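Local coordinates for YlqD protein (PDB 4DCI), which is of unknown function but joins a long hairpin of two helices, probably a coiled coil, to a small mixed beta sheet, at residues P15-A20 with I111-Q116; R19-P24 with V138-V143; Q58-S63 with E73-I78. All blocks are in the same frame, centred on the assembly; numbering follows the deposited sequence.

Contact 1 (P15-A20 with I111-Q116); sequences PITVRA and IVEQGQ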
ATOM      1  N   PRO B  15      18.685  -4.181   6.343  1.00 46.61           N
ATOM      2  CA  PRO B  15      18.585  -5.360   5.500  1.00 45.70           C
ATOM      3  C   PRO B  15      19.816  -6.268   5.640  1.00 44.93           C
ATOM      4  O   PRO B  15      20.907  -5.789   5.960  1.00 49.05           O
ATOM      5  CB  PRO B  15      18.546  -4.747   4.110  1.00 45.12           C
ATOM      6  CG  PRO B  15      19.435  -3.545   4.221  1.00 43.89           C
ATOM      7  CD  PRO B  15      19.281  -3.040   5.622  1.00 45.74           C
ATOM      8  N   ILE B  16      19.633  -7.563   5.412  1.00 44.94           N
ATOM      9  CA  ILE B  16      20.744  -8.509   5.319  1.00 47.72           C
ATOM     10  C   ILE B  16      20.755  -9.080   3.907  1.00 48.64           C
ATOM     11  O   ILE B  16      19.705  -9.400   3.348  1.00 46.81           O
ATOM     12  CB  ILE B  16      20.628  -9.655   6.356  1.00 50.74           C
ATOM     13  CG1 ILE B  16      20.760  -9.126   7.783  1.00 56.82           C
ATOM     14  CG2 ILE B  16      21.688 -10.725   6.146  1.00 50.19           C
ATOM     15  CD1 ILE B  16      21.935  -8.197   8.017  1.00 62.02           C
ATOM     16  N   THR B  17      21.940  -9.191   3.321  1.00 50.38           N
ATOM     17  CA  THR B  17      22.059  -9.751   1.989  1.00 48.23           C
ATOM     18  C   THR B  17      22.320 -11.244   2.080  1.00 46.89           C
ATOM     19  O   THR B  17      23.160 -11.690   2.854  1.00 50.80           O
ATOM     20  CB  THR B  17      23.173  -9.049   1.199  1.00 49.84           C
ATOM     21  OG1 THR B  17      22.826  -7.670   1.034  1.00 51.25           O
ATOM     22  CG2 THR B  17      23.367  -9.695  -0.169  1.00 52.70           C
ATOM     23  N   VAL B  18      21.578 -12.015   1.301  1.00 46.12           N
ATOM     24  CA  VAL B  18      21.805 -13.450   1.230  1.00 48.28           C
ATOM     25  C   VAL B  18      22.576 -13.747  -0.049  1.00 49.00           C
ATOM     26  O   VAL B  18      22.125 -13.413  -1.144  1.00 55.11           O
ATOM     27  CB  VAL B  18      20.477 -14.239   1.243  1.00 47.29           C
ATOM     28  CG1 VAL B  18      20.722 -15.703   1.580  1.00 43.82           C
ATOM     29  CG2 VAL B  18      19.517 -13.636   2.250  1.00 45.07           C
ATOM     30  N   ARG B  19      23.754 -14.343   0.094  1.00 50.14           N
ATOM     31  CA  ARG B  19      24.508 -14.837  -1.058  1.00 56.80           C
ATOM     32  C   ARG B  19      24.480 -16.370  -1.057  1.00 54.69           C
ATOM     33  O   ARG B  19      24.532 -16.984   0.005  1.00 63.19           O
ATOM     34  CB  ARG B  19      25.954 -14.328  -1.016  1.00 61.33           C
ATOM     35  CG  ARG B  19      26.092 -12.823  -1.179  1.00 62.74           C
ATOM     36  CD  ARG B  19      27.500 -12.346  -0.865  1.00 68.12           C
ATOM     37  NE  ARG B  19      27.519 -10.904  -0.618  1.00 76.62           N
ATOM     38  CZ  ARG B  19      28.447 -10.258   0.092  1.00 75.93           C
ATOM     39  NH1 ARG B  19      29.458 -10.911   0.656  1.00 87.64           N
ATOM     40  NH2 ARG B  19      28.356  -8.944   0.257  1.00 81.09           N
ATOM     41  N   ALA B  20      24.389 -16.989  -2.232  1.00 53.64           N
ATOM     42  CA  ALA B  20      24.389 -18.458  -2.320  1.00 54.02           C
ATOM     43  C   ALA B  20      25.643 -19.003  -2.971  1.00 52.72           C
ATOM     44  O   ALA B  20      26.147 -18.456  -3.959  1.00 53.86           O
ATOM     45  CB  ALA B  20      23.160 -18.966  -3.056  1.00 51.51           C
ATOM     46  N   ILE B 111      29.951 -17.706  -6.041  1.00 59.25           N
ATOM     47  CA  ILE B 111      29.060 -17.113  -5.046  1.00 59.50           C
ATOM     48  C   ILE B 111      28.198 -16.014  -5.648  1.00 56.96           C
ATOM     49  O   ILE B 111      28.709 -15.103  -6.298  1.00 52.99           O
ATOM     50  CB  ILE B 111      29.844 -16.593  -3.827  1.00 55.55           C
ATOM     51  CG1 ILE B 111      30.385 -17.781  -3.025  1.00 49.71           C
ATOM     52  CG2 ILE B 111      28.957 -15.709  -2.960  1.00 57.47           C
ATOM     53  CD1 ILE B 111      31.353 -17.417  -1.919  1.00 47.63           C
ATOM     54  N   VAL B 112      26.887 -16.105  -5.424  1.00 58.88           N
ATOM     55  CA  VAL B 112      25.920 -15.231  -6.089  1.00 60.54           C
ATOM     56  C   VAL B 112      24.999 -14.503  -5.115  1.00 62.59           C
ATOM     57  O   VAL B 112      24.620 -15.043  -4.076  1.00 62.48           O
ATOM     58  CB  VAL B 112      25.035 -16.029  -7.067  1.00 59.09           C
ATOM     59  CG1 VAL B 112      24.284 -15.094  -8.002  1.00 58.23           C
ATOM     60  CG2 VAL B 112      25.879 -16.975  -7.883  1.00 58.00           C
ATOM     61  N   GLU B 113      24.633 -13.277  -5.477  1.00 64.66           N
ATOM     62  CA  GLU B 113      23.551 -12.558  -4.821  1.00 63.34           C
ATOM     63  C   GLU B 113      22.263 -13.369  -4.888  1.00 65.15           C
ATOM     64  O   GLU B 113      22.016 -14.066  -5.874  1.00 65.05           O
ATOM     65  CB  GLU B 113      23.324 -11.236  -5.531  1.00 66.54           C
ATOM     66  CG  GLU B 113      22.752 -10.161  -4.637  1.00 74.74           C
ATOM     67  CD  GLU B 113      23.831  -9.428  -3.870  1.00 83.58           C
ATOM     68  OE1 GLU B 113      24.873 -10.046  -3.532  1.00 82.06           O
ATOM     69  OE2 GLU B 113      23.632  -8.222  -3.613  1.00 96.76           O
ATOM     70  N   GLN B 114      21.442 -13.269  -3.847  1.00 59.80           N
ATOM     71  CA  GLN B 114      20.171 -13.985  -3.803  1.00 60.74           C
ATOM     72  C   GLN B 114      19.242 -13.323  -2.794  1.00 68.99           C
ATOM     73  O   GLN B 114      18.864 -13.932  -1.789  1.00 79.38           O
ATOM     74  CB  GLN B 114      20.389 -15.460  -3.438  1.00 62.45           C
ATOM     75  CG  GLN B 114      19.246 -16.400  -3.814  1.00 75.36           C
ATOM     76  CD  GLN B 114      18.993 -17.502  -2.776  1.00 86.87           C
ATOM     77  OE1 GLN B 114      19.897 -18.259  -2.406  1.00 83.95           O
ATOM     78  NE2 GLN B 114      17.750 -17.599  -2.309  1.00 94.19           N
ATOM     79  N   GLY B 115      18.891 -12.064  -3.044  1.00 65.30           N
ATOM     80  CA  GLY B 115      17.893 -11.370  -2.226  1.00 66.05           C
ATOM     81  C   GLY B 115      18.320 -10.899  -0.844  1.00 63.90           C
ATOM     82  O   GLY B 115      19.492 -11.001  -0.470  1.00 59.82           O
ATOM     83  N   GLN B 116      17.339 -10.397  -0.091  1.00 59.81           N
ATOM     84  CA  GLN B 116      17.542  -9.687   1.175  1.00 53.70           C
ATOM     85  C   GLN B 116      16.630 -10.211   2.274  1.00 48.87           C
ATOM     86  O   GLN B 116      15.548 -10.710   1.996  1.00 52.14           O
ATOM     87  CB  GLN B 116      17.199  -8.215   0.989  1.00 53.71           C
ATOM     88  CG  GLN B 116      17.760  -7.588  -0.269  1.00 60.70           C
ATOM     89  CD  GLN B 116      19.083  -6.917  -0.014  1.00 65.11           C
ATOM     90  OE1 GLN B 116      19.190  -6.073   0.877  1.00 68.47           O
ATOM     91  NE2 GLN B 116      20.100  -7.277  -0.795  1.00 73.57           N
TER
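Ile111 begins the antiparallel pairing by laying its CG2 3.8 Å from Arg19 CB. Val112 and Ala20 form a hydrogen-bonded pair, with Val112 N 2.9 Å from Ala20 O and Ala20 N 2.7 Å from Val112 O. Glu113, its chain bent at chi2, crosses the Thr17 side chain at about a right angle, with OE1 3.7 Å from Thr17 CG2. The same oxygen sits at the edge of the Arg19 guanidinium, but at 4.0 Å from Arg19 NE it is too far for a salt bridge. Gln114 N reaches Val18 O only weakly; Gln114 OE1 lies 3.4 Å from Ala20 CB and also takes a weak bond from Trp26 NE1. Gly115 O receives a nearly straight bond (172°) from Val18 N, so that Gln114 and Gly115 together face Val18, a beta bulge. Gln116 runs beside Thr17, pointing the same way, its NE2 weakly bonded to Thr17 OG1 at 3.3 Å. An alanine in place of Thr17 would probably leave Gln116 NE2 without this acceptor and the Glu113 carboxylate without its methyl neighbour. With the cross-strand polar side-chain contacts weak or long, the join between strands 10-21 and 111-123 rests chiefly on backbone bonds.

Contact 2 (R19-P24 with V138-V143); sequences RAVVTP and VVRDGV
Thr23 places OG1 between its backbone N and carbonyl carbon (chi1 70°), and Asp141 turns CG anti to its carbonyl carbon (chi1 -76°); the two side chains thereby meet, OG1 giving a hydrogen bond to Asp141 OD1 at 2.6 Å. The hydroxyl comes from the syn side, 28° out of the carboxylate plane. Thr23 CG2 lies over one face of the Arg140 guanidinium and 3.9 Å from Arg140 CG. Arg140, extended from CG to NE, also brings NH1 to 3.6 Å from Val21 CG1, and that nitrogen is salt-bridged to Asp109. On its other branch Val21 packs CG2 on Val138 CG1 at 3.6 Å. The strands themselves run parallel: Val139 N bonds to Arg19 O and Val21 N to Val139 O, each at 2.7 Å. A type I' turn from Arg140 to Val143 then leads strand 136-140 back as the hairpin strand 143-148, while Thr23 is the N-cap of helix 24-60, its OG1 also bonded to Trp26 N. One hydroxyl thus joins the turn to the helix start, donating to the carboxylate and accepting from Trp26 N; the nearby negative charge would probably make it a stronger acceptor.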
ATOM      1  N   ARG B  19      23.754 -14.343   0.094  1.00 50.14           N
ATOM      2  CA  ARG B  19      24.508 -14.837  -1.058  1.00 56.80           C
ATOM      3  C   ARG B  19      24.480 -16.370  -1.057  1.00 54.69           C
ATOM      4  O   ARG B  19      24.532 -16.984   0.005  1.00 63.19           O
ATOM      5  CB  ARG B  19      25.954 -14.328  -1.016  1.00 61.33           C
ATOM      6  CG  ARG B  19      26.092 -12.823  -1.179  1.00 62.74           C
ATOM      7  CD  ARG B  19      27.500 -12.346  -0.865  1.00 68.12           C
ATOM      8  NE  ARG B  19      27.519 -10.904  -0.618  1.00 76.62           N
ATOM      9  CZ  ARG B  19      28.447 -10.258   0.092  1.00 75.93           C
ATOM     10  NH1 ARG B  19      29.458 -10.911   0.656  1.00 87.64           N
ATOM     11  NH2 ARG B  19      28.356  -8.944   0.257  1.00 81.09           N
ATOM     12  N   ALA B  20      24.389 -16.989  -2.232  1.00 53.64           N
ATOM     13  CA  ALA B  20      24.389 -18.458  -2.320  1.00 54.02           C
ATOM     14  C   ALA B  20      25.643 -19.003  -2.971  1.00 52.72           C
ATOM     15  O   ALA B  20      26.147 -18.456  -3.959  1.00 53.86           O
ATOM     16  CB  ALA B  20      23.160 -18.966  -3.056  1.00 51.51           C
ATOM     17  N   VAL B  21      26.152 -20.082  -2.397  1.00 53.67           N
ATOM     18  CA  VAL B  21      27.216 -20.851  -3.021  1.00 57.63           C
ATOM     19  C   VAL B  21      26.561 -21.654  -4.140  1.00 59.96           C
ATOM     20  O   VAL B  21      25.501 -22.269  -3.934  1.00 58.67           O
ATOM     21  CB  VAL B  21      27.904 -21.798  -2.013  1.00 57.62           C
ATOM     22  CG1 VAL B  21      29.022 -22.584  -2.678  1.00 63.51           C
ATOM     23  CG2 VAL B  21      28.478 -21.016  -0.848  1.00 54.15           C
ATOM     24  N   VAL B  22      27.165 -21.632  -5.326  1.00 59.98           N
ATOM     25  CA  VAL B  22      26.594 -22.383  -6.441  1.00 62.08           C
ATOM     26  C   VAL B  22      26.775 -23.895  -6.243  1.00 62.42           C
ATOM     27  O   VAL B  22      27.901 -24.415  -6.223  1.00 61.40           O
ATOM     28  CB  VAL B  22      27.116 -21.929  -7.821  1.00 62.43           C
ATOM     29  CG1 VAL B  22      26.433 -22.732  -8.923  1.00 61.14           C
ATOM     30  CG2 VAL B  22      26.862 -20.442  -8.036  1.00 57.21           C
ATOM     31  N   THR B  23      25.643 -24.572  -6.060  1.00 61.01           N
ATOM     32  CA  THR B  23      25.584 -26.023  -5.970  1.00 62.08           C
ATOM     33  C   THR B  23      24.653 -26.498  -7.067  1.00 63.17           C
ATOM     34  O   THR B  23      23.867 -25.707  -7.591  1.00 64.47           O
ATOM     35  CB  THR B  23      24.989 -26.509  -4.637  1.00 62.21           C
ATOM     36  OG1 THR B  23      23.588 -26.204  -4.592  1.00 60.44           O
ATOM     37  CG2 THR B  23      25.700 -25.889  -3.444  1.00 66.63           C
ATOM     38  N   PRO B  24      24.715 -27.794  -7.409  1.00 68.11           N
ATOM     39  CA  PRO B  24      23.802 -28.297  -8.426  1.00 66.57           C
ATOM     40  C   PRO B  24      22.344 -28.182  -7.974  1.00 62.99           C
ATOM     41  O   PRO B  24      21.503 -27.737  -8.750  1.00 63.66           O
ATOM     42  CB  PRO B  24      24.216 -29.766  -8.577  1.00 70.90           C
ATOM     43  CG  PRO B  24      25.606 -29.838  -8.031  1.00 73.38           C
ATOM     44  CD  PRO B  24      25.601 -28.857  -6.901  1.00 73.19           C
ATOM     45  N   VAL B 138      26.419 -16.036   3.722  1.00 48.97           N
ATOM     46  CA  VAL B 138      26.675 -16.965   2.623  1.00 51.66           C
ATOM     47  C   VAL B 138      26.027 -18.313   2.924  1.00 55.03           C
ATOM     48  O   VAL B 138      26.331 -18.941   3.940  1.00 56.35           O
ATOM     49  CB  VAL B 138      28.183 -17.141   2.369  1.00 51.79           C
ATOM     50  CG1 VAL B 138      28.424 -18.153   1.266  1.00 48.79           C
ATOM     51  CG2 VAL B 138      28.819 -15.808   2.001  1.00 53.87           C
ATOM     52  N   VAL B 139      25.125 -18.732   2.034  1.00 55.35           N
ATOM     53  CA  VAL B 139      24.378 -19.983   2.171  1.00 56.23           C
ATOM     54  C   VAL B 139      24.848 -21.034   1.161  1.00 59.80           C
ATOM     55  O   VAL B 139      25.073 -20.731  -0.019  1.00 56.87           O
ATOM     56  CB  VAL B 139      22.853 -19.760   2.004  1.00 54.24           C
ATOM     57  CG1 VAL B 139      22.131 -21.087   1.851  1.00 56.29           C
ATOM     58  CG2 VAL B 139      22.287 -19.002   3.191  1.00 47.51           C
ATOM     59  N   ARG B 140      24.990 -22.266   1.642  1.00 63.73           N
ATOM     60  CA  ARG B 140      25.287 -23.407   0.796  1.00 64.90           C
ATOM     61  C   ARG B 140      24.246 -24.476   1.084  1.00 69.20           C
ATOM     62  O   ARG B 140      24.186 -25.020   2.192  1.00 68.74           O
ATOM     63  CB  ARG B 140      26.684 -23.929   1.093  1.00 60.71           C
ATOM     64  CG  ARG B 140      27.221 -24.875   0.047  1.00 60.66           C
ATOM     65  CD  ARG B 140      28.467 -25.585   0.547  1.00 64.53           C
ATOM     66  NE  ARG B 140      28.632 -26.850  -0.158  1.00 67.47           N
ATOM     67  CZ  ARG B 140      29.321 -26.995  -1.284  1.00 68.11           C
ATOM     68  NH1 ARG B 140      29.939 -25.951  -1.832  1.00 71.46           N
ATOM     69  NH2 ARG B 140      29.397 -28.190  -1.856  1.00 71.54           N
ATOM     70  N   ASP B 141      23.411 -24.750   0.084  1.00 75.90           N
ATOM     71  CA  ASP B 141      22.306 -25.699   0.223  1.00 77.25           C
ATOM     72  C   ASP B 141      21.560 -25.509   1.532  1.00 70.34           C
ATOM     73  O   ASP B 141      21.339 -26.463   2.275  1.00 78.73           O
ATOM     74  CB  ASP B 141      22.803 -27.146   0.102  1.00 80.95           C
ATOM     75  CG  ASP B 141      23.115 -27.540  -1.329  1.00 86.62           C
ATOM     76  OD1 ASP B 141      22.589 -26.890  -2.268  1.00 78.78           O
ATOM     77  OD2 ASP B 141      23.883 -28.510  -1.512  1.00100.28           O
ATOM     78  N   GLY B 142      21.198 -24.266   1.819  1.00 68.60           N
ATOM     79  CA  GLY B 142      20.423 -23.950   3.012  1.00 65.63           C
ATOM     80  C   GLY B 142      21.205 -23.757   4.303  1.00 63.90           C
ATOM     81  O   GLY B 142      20.617 -23.407   5.330  1.00 60.89           O
ATOM     82  N   VAL B 143      22.519 -23.971   4.269  1.00 62.71           N
ATOM     83  CA  VAL B 143      23.316 -23.894   5.497  1.00 57.84           C
ATOM     84  C   VAL B 143      24.212 -22.668   5.538  1.00 56.38           C
ATOM     85  O   VAL B 143      24.892 -22.371   4.556  1.00 63.98           O
ATOM     86  CB  VAL B 143      24.173 -25.155   5.695  1.00 58.42           C
ATOM     87  CG1 VAL B 143      24.954 -25.063   6.997  1.00 53.27           C
ATOM     88  CG2 VAL B 143      23.291 -26.395   5.690  1.00 61.30           C
TER

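Contact 3 (Q58-S63 with E73-I78); sequences QVRRQS and EQVANI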
ATOM      1  N   GLN B  58     -16.715  -5.020 -27.905  1.00129.38           N
ATOM      2  CA  GLN B  58     -17.864  -4.550 -27.126  1.00141.37           C
ATOM      3  C   GLN B  58     -18.156  -3.083 -27.413  1.00135.61           C
ATOM      4  O   GLN B  58     -19.296  -2.709 -27.683  1.00138.47           O
ATOM      5  CB  GLN B  58     -17.614  -4.717 -25.623  1.00136.44           C
ATOM      6  CG  GLN B  58     -17.535  -6.152 -25.127  1.00148.73           C
ATOM      7  CD  GLN B  58     -17.277  -6.230 -23.631  1.00159.95           C
ATOM      8  OE1 GLN B  58     -18.142  -5.899 -22.821  1.00165.83           O
ATOM      9  NE2 GLN B  58     -16.083  -6.672 -23.259  1.00151.54           N
ATOM     10  N   VAL B  59     -17.105  -2.269 -27.348  1.00122.98           N
ATOM     11  CA  VAL B  59     -17.187  -0.819 -27.535  1.00126.23           C
ATOM     12  C   VAL B  59     -17.702  -0.446 -28.928  1.00128.99           C
ATOM     13  O   VAL B  59     -18.457   0.514 -29.076  1.00129.99           O
ATOM     14  CB  VAL B  59     -15.826  -0.143 -27.226  1.00111.98           C
ATOM     15  CG1 VAL B  59     -15.781   1.297 -27.718  1.00116.66           C
ATOM     16  CG2 VAL B  59     -15.539  -0.186 -25.732  1.00112.05           C
ATOM     17  N   ARG B  60     -17.308  -1.219 -29.937  1.00123.63           N
ATOM     18  CA  ARG B  60     -17.778  -1.017 -31.308  1.00136.83           C
ATOM     19  C   ARG B  60     -19.302  -1.115 -31.404  1.00146.00           C
ATOM     20  O   ARG B  60     -19.931  -0.365 -32.148  1.00150.16           O
ATOM     21  CB  ARG B  60     -17.118  -2.022 -32.256  1.00134.63           C
ATOM     22  CG  ARG B  60     -15.613  -1.848 -32.413  1.00130.29           C
ATOM     23  CD  ARG B  60     -15.244  -1.092 -33.679  1.00128.83           C
ATOM     24  NE  ARG B  60     -13.866  -0.600 -33.644  1.00127.20           N
ATOM     25  CZ  ARG B  60     -12.790  -1.319 -33.957  1.00120.67           C
ATOM     26  NH1 ARG B  60     -11.590  -0.763 -33.890  1.00118.03           N
ATOM     27  NH2 ARG B  60     -12.905  -2.588 -34.333  1.00120.52           N
ATOM     28  N   ARG B  61     -19.885  -2.031 -30.633  1.00149.41           N
ATOM     29  CA  ARG B  61     -21.336  -2.208 -30.579  1.00161.83           C
ATOM     30  C   ARG B  61     -22.067  -1.098 -29.810  1.00161.46           C
ATOM     31  O   ARG B  61     -23.026  -1.369 -29.085  1.00175.51           O
ATOM     32  CB  ARG B  61     -21.676  -3.573 -29.976  1.00155.61           C
ATOM     33  CG  ARG B  61     -21.930  -4.662 -30.997  1.00157.81           C
ATOM     34  CD  ARG B  61     -22.513  -5.889 -30.323  1.00167.70           C
ATOM     35  NE  ARG B  61     -23.304  -6.687 -31.253  1.00180.16           N
ATOM     36  CZ  ARG B  61     -22.815  -7.648 -32.031  1.00188.29           C
ATOM     37  NH1 ARG B  61     -21.523  -7.951 -31.999  1.00161.96           N
ATOM     38  NH2 ARG B  61     -23.624  -8.312 -32.844  1.00192.09           N
ATOM     39  N   GLN B  62     -21.613   0.142 -29.969  1.00151.92           N
ATOM     40  CA  GLN B  62     -22.284   1.299 -29.376  1.00155.03           C
ATOM     41  C   GLN B  62     -22.934   2.149 -30.455  1.00161.21           C
ATOM     42  O   GLN B  62     -24.025   2.686 -30.262  1.00160.40           O
ATOM     43  CB  GLN B  62     -21.299   2.163 -28.595  1.00139.62           C
ATOM     44  CG  GLN B  62     -21.015   1.698 -27.179  1.00139.79           C
ATOM     45  CD  GLN B  62     -19.987   2.574 -26.484  1.00137.20           C
ATOM     46  OE1 GLN B  62     -19.833   3.751 -26.809  1.00137.56           O
ATOM     47  NE2 GLN B  62     -19.277   2.001 -25.521  1.00134.92           N
ATOM     48  N   SER B  63     -22.247   2.270 -31.587  1.00154.60           N
ATOM     49  CA  SER B  63     -22.703   3.103 -32.687  1.00152.48           C
ATOM     50  C   SER B  63     -22.803   2.307 -33.979  1.00153.25           C
ATOM     51  O   SER B  63     -21.927   1.499 -34.292  1.00144.91           O
ATOM     52  CB  SER B  63     -21.755   4.290 -32.874  1.00143.18           C
ATOM     53  OG  SER B  63     -22.099   5.045 -34.021  1.00139.31           O
ATOM     54  N   GLU B  73     -12.031   7.042 -29.968  1.00 70.68           N
ATOM     55  CA  GLU B  73     -11.110   7.485 -28.920  1.00 71.90           C
ATOM     56  C   GLU B  73     -10.954   6.418 -27.829  1.00 71.78           C
ATOM     57  O   GLU B  73      -9.851   6.196 -27.320  1.00 63.17           O
ATOM     58  CB  GLU B  73     -11.534   8.854 -28.348  1.00 80.80           C
ATOM     59  CG  GLU B  73     -12.176   8.847 -26.962  1.00 87.88           C
ATOM     60  CD  GLU B  73     -11.358   9.595 -25.917  1.00 88.78           C
ATOM     61  OE1 GLU B  73     -11.340  10.842 -25.955  1.00 92.10           O
ATOM     62  OE2 GLU B  73     -10.757   8.947 -25.040  1.00 90.35           O
ATOM     63  N   GLN B  74     -12.058   5.755 -27.486  1.00 73.40           N
ATOM     64  CA  GLN B  74     -12.022   4.681 -26.499  1.00 74.04           C
ATOM     65  C   GLN B  74     -11.097   3.574 -26.986  1.00 69.57           C
ATOM     66  O   GLN B  74     -10.218   3.127 -26.251  1.00 70.85           O
ATOM     67  CB  GLN B  74     -13.412   4.105 -26.255  1.00 77.68           C
ATOM     68  CG  GLN B  74     -14.422   5.058 -25.647  1.00 82.68           C
ATOM     69  CD  GLN B  74     -15.790   4.416 -25.537  1.00 92.67           C
ATOM     70  OE1 GLN B  74     -15.997   3.513 -24.726  1.00104.30           O
ATOM     71  NE2 GLN B  74     -16.733   4.872 -26.362  1.00100.17           N
ATOM     72  N   VAL B  75     -11.297   3.150 -28.232  1.00 65.63           N
ATOM     73  CA  VAL B  75     -10.451   2.142 -28.864  1.00 63.58           C
ATOM     74  C   VAL B  75      -8.978   2.556 -28.751  1.00 61.27           C
ATOM     75  O   VAL B  75      -8.151   1.800 -28.230  1.00 57.35           O
ATOM     76  CB  VAL B  75     -10.873   1.892 -30.334  1.00 61.92           C
ATOM     77  CG1 VAL B  75      -9.883   0.987 -31.045  1.00 56.21           C
ATOM     78  CG2 VAL B  75     -12.264   1.279 -30.392  1.00 68.47           C
ATOM     79  N   ALA B  76      -8.662   3.770 -29.199  1.00 61.05           N
ATOM     80  CA  ALA B  76      -7.299   4.290 -29.098  1.00 59.78           C
ATOM     81  C   ALA B  76      -6.769   4.164 -27.674  1.00 60.56           C
ATOM     82  O   ALA B  76      -5.631   3.743 -27.483  1.00 66.72           O
ATOM     83  CB  ALA B  76      -7.221   5.732 -29.576  1.00 52.96           C
ATOM     84  N   ASN B  77      -7.601   4.509 -26.688  1.00 57.01           N
ATOM     85  CA  ASN B  77      -7.249   4.347 -25.275  1.00 62.58           C
ATOM     86  C   ASN B  77      -7.010   2.891 -24.879  1.00 62.93           C
ATOM     87  O   ASN B  77      -6.021   2.588 -24.198  1.00 61.46           O
ATOM     88  CB  ASN B  77      -8.315   4.959 -24.366  1.00 64.76           C
ATOM     89  CG  ASN B  77      -8.286   6.471 -24.365  1.00 67.62           C
ATOM     90  OD1 ASN B  77      -7.224   7.089 -24.327  1.00 67.40           O
ATOM     91  ND2 ASN B  77      -9.461   7.075 -24.395  1.00 77.31           N
ATOM     92  N   ILE B  78      -7.912   1.999 -25.297  1.00 61.52           N
ATOM     93  CA  ILE B  78      -7.734   0.565 -25.080  1.00 64.39           C
ATOM     94  C   ILE B  78      -6.354   0.153 -25.591  1.00 62.11           C
ATOM     95  O   ILE B  78      -5.516  -0.333 -24.831  1.00 64.19           O
ATOM     96  CB  ILE B  78      -8.811  -0.287 -25.806  1.00 63.55           C
ATOM     97  CG1 ILE B  78     -10.238   0.116 -25.405  1.00 64.30           C
ATOM     98  CG2 ILE B  78      -8.569  -1.777 -25.579  1.00 68.53           C
ATOM     99  CD1 ILE B  78     -10.538   0.071 -23.920  1.00 68.42           C
TER
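Val59 lays its CG1 methyl against the amide end of Gln74, 3.7 Å from OE1 and 3.8 Å from CD, the two side chains crossing at a slant. Held anti to the backbone N (chi1 167°), this methyl also comes to 4.4 Å from Val75 CG2, a loose apolar contact. Farther along the chain, Gln62 reaches its amide toward that of Gln74, tip to tip, with the amide planes 34° apart. Gln74 NE2 gives a weak though fairly straight bond to Gln62 OE1, at 3.3 Å and 166°, and a second weak one to Arg70 O in its own helix. This is the closed end of a helical hairpin: helix 24-60 runs out, the chain turns, and helix 69-104 returns beside it as the other arm of the predicted coiled coil. Val71, one helical turn before Gln74 and Val75, also touches Val59 and Gln62. Arg60 crosses Val75 at about a right angle, its chain bent at chi2; NH1 lies 3.8 Å from Val75 CG1. Other subunits pack against the hairpin end: Gln80 of the second subunit against Val59, Ala76 of the same neighbour against Gln62, and Val55 of the third subunit against Ala76 of this chain.

Overall arrangement
Contacts 1 and 2 are two sides of one strand: 10-21 pairs antiparallel with 111-123 and parallel with 136-140, and Arg19 and Ala20 serve both. Their centres lie 10 Å apart, and they touch through Val112 CG2 and Val22 CG2 (3.6 Å) and through Val18 CG1 and Val139 CG2 (4.0 Å). Contact 3 closes the far end of the helical hairpin that leaves the sheet after strand 10-21 and returns to it at strand 111-123. Its centre is 48 Å from that of contact 1 and 53 Å from that of contact 2, on the opposite side of the chain's centre. The second subunit reaches all three, touching Val18 and Val139 through its Leu129.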